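Uncharacterized protein PF1083 (PDB 3NRN) binds adenosine monophosphate and is probably a flavin-dependent oxidoreductase of the amine oxidase type, though its substrate is unknown. Local coordinates at residues A66-L69 with R70-G73. Numbering follows the deposited sequence.
Sequences AHLL and RILG
Ile71 lays its CG2 methyl over one face of the His67 imidazole, a CH-pi contact with the carbon 3.9 Å from the ring centroid and 27° off the ring normal. The closest ring atom is CE1, 3.6 Å from CG2. His67 reaches this spot because its CG is anti to the backbone N (chi1 -179°), which carries the ring along the helix toward the next turn. The other branch of Ile71 goes elsewhere: CG1 sits between the backbone N and the carbonyl carbon, where it passes 3.3 Å from Leu68 O, and its CD1 meets Leu68 CD2 at 3.8 Å. One isoleucine thus touches two successive side chains of the preceding turn.

All this happens on the last turns of helix 64-72, where regular i to i+4 bonding gives way to a Schellman motif. Ile71 N to His67 O is still nearly straight, 3.0 Å at 170°; one residue on, Leu72 N meets Leu68 O in a visibly bent bond. Gly73 then turns off with positive phi, its N bonded to Arg70 O at 3.0 Å and weakly to Leu69 O.

The buried side is made by Leu68, Leu69 and Leu72. Leu69 and Leu72 pack against both helix 10-21, which starts in what looks like the glycine-rich turn of a Rossmann-type nucleotide-binding fold, and helix 188-200, while Leu68 faces helix 388-402. Leu72 CG comes within 3.0 Å of Leu68 O, the tightest side-chain approach here. Round the helix, by contrast, Arg70 is exposed, its chain extended until a bend at chi3; of its side chain only CB comes near the Ala66 and His67 oxygens, while its backbone N is bonded to Ala66 O. Between these two sides lies the partly exposed His67, whose ring also stacks with that of Tyr412.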
ATOM      1  N   ALA A  66       5.188   0.046 -10.425  1.00 14.10           N
ATOM      2  CA  ALA A  66       5.333   0.679 -11.739  1.00 18.09           C
ATOM      3  C   ALA A  66       5.907  -0.328 -12.728  1.00 17.54           C
ATOM      4  O   ALA A  66       5.438  -0.425 -13.860  1.00 18.64           O
ATOM      5  CB  ALA A  66       6.238   1.888 -11.660  1.00 15.79           C
ATOM      6  N   HIS A  67       6.913  -1.086 -12.295  1.00 17.27           N
ATOM      7  CA  HIS A  67       7.524  -2.073 -13.180  1.00 26.82           C
ATOM      8  C   HIS A  67       6.500  -3.088 -13.669  1.00 21.96           C
ATOM      9  O   HIS A  67       6.458  -3.407 -14.853  1.00 26.90           O
ATOM     10  CB  HIS A  67       8.663  -2.822 -12.487  1.00 18.76           C
ATOM     11  CG  HIS A  67       9.330  -3.832 -13.370  1.00 17.83           C
ATOM     12  ND1 HIS A  67       9.953  -3.485 -14.550  1.00 23.30           N
ATOM     13  CD2 HIS A  67       9.423  -5.179 -13.278  1.00 21.87           C
ATOM     14  CE1 HIS A  67      10.398  -4.576 -15.149  1.00 30.10           C
ATOM     15  NE2 HIS A  67      10.089  -5.619 -14.397  1.00 24.76           N
ATOM     16  N   LEU A  68       5.683  -3.590 -12.750  1.00 20.29           N
ATOM     17  CA  LEU A  68       4.667  -4.569 -13.094  1.00 19.27           C
ATOM     18  C   LEU A  68       3.667  -3.989 -14.075  1.00 27.08           C
ATOM     19  O   LEU A  68       3.264  -4.655 -15.025  1.00 21.68           O
ATOM     20  CB  LEU A  68       3.914  -5.043 -11.851  1.00 25.38           C
ATOM     21  CG  LEU A  68       4.352  -6.329 -11.161  1.00 32.83           C
ATOM     22  CD1 LEU A  68       3.284  -6.704 -10.120  1.00 20.61           C
ATOM     23  CD2 LEU A  68       4.519  -7.449 -12.190  1.00 28.77           C
ATOM     24  N   LEU A  69       3.254  -2.749 -13.835  1.00 22.35           N
ATOM     25  CA  LEU A  69       2.301  -2.108 -14.728  1.00 24.35           C
ATOM     26  C   LEU A  69       2.917  -1.950 -16.119  1.00 32.56           C
ATOM     27  O   LEU A  69       2.244  -2.166 -17.128  1.00 24.98           O
ATOM     28  CB  LEU A  69       1.886  -0.748 -14.166  1.00 18.01           C
ATOM     29  CG  LEU A  69       1.169  -0.855 -12.816  1.00 20.88           C
ATOM     30  CD1 LEU A  69       0.994   0.525 -12.210  1.00 21.13           C
ATOM     31  CD2 LEU A  69      -0.182  -1.548 -13.010  1.00 23.32           C
ATOM     32  N   ARG A  70       4.197  -1.589 -16.180  1.00 24.74           N
ATOM     33  CA  ARG A  70       4.838  -1.429 -17.473  1.00 28.02           C
ATOM     34  C   ARG A  70       4.882  -2.741 -18.256  1.00 20.12           C
ATOM     35  O   ARG A  70       4.474  -2.781 -19.412  1.00 26.91           O
ATOM     36  CB  ARG A  70       6.262  -0.875 -17.330  1.00 29.08           C
ATOM     37  CG  ARG A  70       6.951  -0.641 -18.686  1.00 36.64           C
ATOM     38  CD  ARG A  70       8.305   0.046 -18.550  1.00 34.35           C
ATOM     39  NE  ARG A  70       8.186   1.328 -17.856  1.00 31.74           N
ATOM     40  CZ  ARG A  70       9.198   2.160 -17.632  1.00 28.72           C
ATOM     41  NH1 ARG A  70      10.420   1.859 -18.051  1.00 33.36           N
ATOM     42  NH2 ARG A  70       8.986   3.296 -16.981  1.00 32.59           N
ATOM     43  N   ILE A  71       5.352  -3.817 -17.634  1.00 24.44           N
ATOM     44  CA  ILE A  71       5.446  -5.085 -18.352  1.00 23.24           C
ATOM     45  C   ILE A  71       4.088  -5.687 -18.703  1.00 26.38           C
ATOM     46  O   ILE A  71       3.994  -6.520 -19.602  1.00 25.01           O
ATOM     47  CB  ILE A  71       6.311  -6.120 -17.577  1.00 29.40           C
ATOM     48  CG1 ILE A  71       5.632  -6.534 -16.270  1.00 21.85           C
ATOM     49  CG2 ILE A  71       7.678  -5.508 -17.271  1.00 24.28           C
ATOM     50  CD1 ILE A  71       6.315  -7.693 -15.585  1.00 25.76           C
ATOM     51  N   LEU A  72       3.034  -5.262 -18.008  1.00 18.93           N
ATOM     52  CA  LEU A  72       1.694  -5.761 -18.302  1.00 25.44           C
ATOM     53  C   LEU A  72       1.093  -5.033 -19.497  1.00 30.64           C
ATOM     54  O   LEU A  72       0.102  -5.480 -20.079  1.00 33.55           O
ATOM     55  CB  LEU A  72       0.769  -5.574 -17.106  1.00 19.60           C
ATOM     56  CG  LEU A  72       1.042  -6.499 -15.923  1.00 27.56           C
ATOM     57  CD1 LEU A  72       0.085  -6.165 -14.799  1.00 22.76           C
ATOM     58  CD2 LEU A  72       0.890  -7.946 -16.358  1.00 27.63           C
ATOM     59  N   GLY A  73       1.695  -3.904 -19.854  1.00 30.33           N
ATOM     60  CA  GLY A  73       1.187  -3.130 -20.968  1.00 33.98           C
ATOM     61  C   GLY A  73       0.178  -2.102 -20.500  1.00 34.02           C
ATOM     62  O   GLY A  73      -0.592  -1.557 -21.294  1.00 31.59           O
TER